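Local coordinates for glyoxalase family protein (Enterococcus faecalis, PDB 2P25) that belongs to the glyoxalase/bleomycin resistance protein/dioxygenase superfamily and is built as a dimer of chains with two similar four-stranded mixed sheets each, at residues A[107-112]-A[122-126]. Residues are numbered along the deposited sequence.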
ATOM      1  N   THR A 107      13.106 -16.721  -1.262  1.00 37.47           N
ATOM      2  CA  THR A 107      13.164 -16.786  -2.734  1.00 36.79           C
ATOM      3  C   THR A 107      14.569 -16.712  -3.354  1.00 35.90           C
ATOM      4  O   THR A 107      14.776 -17.184  -4.476  1.00 35.77           O
ATOM      5  CB  THR A 107      12.233 -15.743  -3.404  1.00 37.14           C
ATOM      6  OG1 THR A 107      12.786 -14.424  -3.278  1.00 37.26           O
ATOM      7  CG2 THR A 107      10.842 -15.782  -2.777  1.00 37.84           C
ATOM      8  N   GLY A 108      15.523 -16.120  -2.641  1.00 34.54           N
ATOM      9  CA  GLY A 108      16.876 -15.954  -3.175  1.00 32.93           C
ATOM     10  C   GLY A 108      17.080 -14.780  -4.136  1.00 31.80           C
ATOM     11  O   GLY A 108      18.153 -14.644  -4.718  1.00 32.69           O
ATOM     12  N   LYS A 109      16.058 -13.942  -4.329  1.00 29.76           N
ATOM     13  CA  LYS A 109      16.189 -12.785  -5.236  1.00 27.54           C
ATOM     14  C   LYS A 109      16.657 -11.541  -4.503  1.00 25.23           C
ATOM     15  O   LYS A 109      16.371 -11.366  -3.315  1.00 25.08           O
ATOM     16  CB  LYS A 109      14.894 -12.518  -6.016  1.00 28.30           C
ATOM     17  CG  LYS A 109      14.647 -13.616  -7.066  1.00 30.41           C
ATOM     18  CD  LYS A 109      13.434 -13.337  -7.911  1.00 35.33           C
ATOM     19  CE  LYS A 109      13.219 -14.481  -8.910  1.00 36.88           C
ATOM     20  NZ  LYS A 109      11.790 -14.564  -9.360  1.00 39.39           N
ATOM     21  N   LYS A 110      17.377 -10.684  -5.221  1.00 23.23           N
ATOM     22  CA  LYS A 110      17.938  -9.457  -4.640  1.00 21.51           C
ATOM     23  C   LYS A 110      16.876  -8.444  -4.277  1.00 21.04           C
ATOM     24  O   LYS A 110      15.912  -8.265  -5.006  1.00 19.86           O
ATOM     25  CB  LYS A 110      18.898  -8.781  -5.614  1.00 21.53           C
ATOM     26  CG  LYS A 110      20.212  -9.520  -5.779  1.00 21.09           C
ATOM     27  CD  LYS A 110      20.970  -8.953  -6.974  1.00 24.24           C
ATOM     28  CE  LYS A 110      22.231  -9.727  -7.234  1.00 24.26           C
ATOM     29  NZ  LYS A 110      22.919  -9.175  -8.427  1.00 22.84           N
HETATM   30  N   MSE A 111      17.102  -7.743  -3.170  1.00 20.94           N
HETATM   31  CA  MSE A 111      16.155  -6.737  -2.679  1.00 22.83           C
HETATM   32  C   MSE A 111      16.880  -5.741  -1.795  1.00 20.01           C
HETATM   33  O   MSE A 111      17.956  -6.023  -1.262  1.00 19.63           O
HETATM   34  CB  MSE A 111      15.022  -7.390  -1.868  1.00 21.18           C
HETATM   35  CG  MSE A 111      15.546  -8.196  -0.728  1.00 25.42           C
HETATM   36 SE   MSE A 111      14.120  -8.898   0.388  1.00 38.42          SE
HETATM   37  CE  MSE A 111      13.665  -7.237   1.343  1.00 31.35           C
ATOM     38  N   THR A 112      16.299  -4.548  -1.680  1.00 18.69           N
ATOM     39  CA  THR A 112      16.740  -3.578  -0.690  1.00 17.92           C
ATOM     40  C   THR A 112      15.571  -2.597  -0.459  1.00 16.94           C
ATOM     41  O   THR A 112      14.514  -2.711  -1.107  1.00 17.20           O
ATOM     42  CB  THR A 112      18.012  -2.823  -1.119  1.00 18.88           C
ATOM     43  OG1 THR A 112      18.502  -2.055   0.015  1.00 20.08           O
ATOM     44  CG2 THR A 112      17.720  -1.874  -2.310  1.00 18.69           C
ATOM     45  N   LEU A 122      10.128   1.773   1.096  1.00 18.04           N
ATOM     46  CA  LEU A 122       9.822   1.439  -0.282  1.00 17.34           C
ATOM     47  C   LEU A 122      10.846   0.399  -0.685  1.00 18.22           C
ATOM     48  O   LEU A 122      12.059   0.626  -0.572  1.00 19.70           O
ATOM     49  CB  LEU A 122       9.900   2.683  -1.171  1.00 17.67           C
ATOM     50  CG  LEU A 122       8.886   3.782  -0.790  1.00 17.07           C
ATOM     51  CD1 LEU A 122       9.176   5.075  -1.575  1.00 18.41           C
ATOM     52  CD2 LEU A 122       7.466   3.257  -1.130  1.00 19.31           C
ATOM     53  N   GLU A 123      10.361  -0.756  -1.123  1.00 17.53           N
ATOM     54  CA  GLU A 123      11.270  -1.851  -1.451  1.00 17.57           C
ATOM     55  C   GLU A 123      11.562  -1.932  -2.949  1.00 16.81           C
ATOM     56  O   GLU A 123      10.680  -1.683  -3.768  1.00 17.04           O
ATOM     57  CB  GLU A 123      10.645  -3.135  -0.961  1.00 18.47           C
ATOM     58  CG  GLU A 123      11.533  -4.364  -0.994  1.00 20.87           C
ATOM     59  CD  GLU A 123      10.735  -5.615  -0.691  1.00 24.96           C
ATOM     60  OE1 GLU A 123      10.219  -5.739   0.431  1.00 29.36           O
ATOM     61  OE2 GLU A 123      10.562  -6.460  -1.579  1.00 28.63           O
ATOM     62  N   LEU A 124      12.790  -2.334  -3.287  1.00 16.72           N
ATOM     63  CA  LEU A 124      13.141  -2.779  -4.637  1.00 16.83           C
ATOM     64  C   LEU A 124      13.351  -4.278  -4.576  1.00 17.93           C
ATOM     65  O   LEU A 124      14.040  -4.784  -3.676  1.00 17.26           O
ATOM     66  CB  LEU A 124      14.441  -2.104  -5.090  1.00 17.85           C
ATOM     67  CG  LEU A 124      14.512  -0.575  -5.164  1.00 17.78           C
ATOM     68  CD1 LEU A 124      15.922  -0.118  -5.582  1.00 20.52           C
ATOM     69  CD2 LEU A 124      13.459  -0.045  -6.120  1.00 20.25           C
ATOM     70  N   HIS A 125      12.749  -5.002  -5.523  1.00 18.52           N
ATOM     71  CA  HIS A 125      12.825  -6.449  -5.519  1.00 20.50           C
ATOM     72  C   HIS A 125      12.962  -6.965  -6.946  1.00 20.59           C
ATOM     73  O   HIS A 125      12.188  -6.574  -7.816  1.00 20.23           O
ATOM     74  CB  HIS A 125      11.532  -6.996  -4.891  1.00 21.35           C
ATOM     75  CG  HIS A 125      11.625  -8.408  -4.418  1.00 23.11           C
ATOM     76  ND1 HIS A 125      11.831  -9.471  -5.271  1.00 27.67           N
ATOM     77  CD2 HIS A 125      11.492  -8.938  -3.179  1.00 26.46           C
ATOM     78  CE1 HIS A 125      11.840 -10.596  -4.574  1.00 28.33           C
ATOM     79  NE2 HIS A 125      11.636 -10.301  -3.303  1.00 28.65           N
ATOM     80  N   GLU A 126      13.936  -7.837  -7.183  1.00 20.85           N
ATOM     81  CA  GLU A 126      14.080  -8.459  -8.501  1.00 21.51           C
ATOM     82  C   GLU A 126      13.050  -9.578  -8.744  1.00 23.07           C
ATOM     83  O   GLU A 126      12.339  -9.996  -7.812  1.00 23.64           O
ATOM     84  CB  GLU A 126      15.499  -8.966  -8.682  1.00 21.72           C
ATOM     85  CG  GLU A 126      16.474  -7.818  -8.967  1.00 21.03           C
ATOM     86  CD  GLU A 126      17.829  -8.263  -9.520  1.00 23.66           C
ATOM     87  OE1 GLU A 126      18.137  -9.486  -9.525  1.00 25.72           O
ATOM     88  OE2 GLU A 126      18.591  -7.376  -9.960  1.00 21.22           O
TER
HETATM   89  O   HOH W   1      17.898 -11.547  -7.791  1.00 31.47           O
HETATM   90  O   HOH W   2      21.313  -7.904 -10.276  1.00 34.82           O
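These are the open ends of the antiparallel beta hairpin 110-115/121-125, which supplies the two inner strands of the chain's C-terminal sheet, a unit of the glyoxalase fold. Glu123 CA sits 3.4 Å from Thr112 O, a CA-H...O contact, and its OE2 hydrogen-bonds to His8 of the second subunit. Leu124 makes the hydrogen-bonded pair with Thr112, Leu124 N to Thr112 O at 2.8 Å and Thr112 N to Leu124 O at 3.0 Å; both side chains lie against helix 84-93. On the other face His125 and selenomethionine Met111 form a non-hydrogen-bonded pair. The His125 ring approaches Met111 SE obliquely, stacks on His7 of the second subunit and hydrogen-bonds through NE2 to Asp104 and through ND1 to Glu126 O (2.6 Å). At the C-terminus, Glu126 N reaches Lys110 O (3.0 Å). Glu126 OE2 also hydrogen-bonds to Ile84 N, and Lys110 NZ forms a salt bridge with Glu85. Two waters bridge Lys110 and Glu126, one linking Lys110 N (2.8 Å) to Glu126 OE1 (2.7 Å), the other 2.8 Å from both Lys110 NZ and Glu126 OE2.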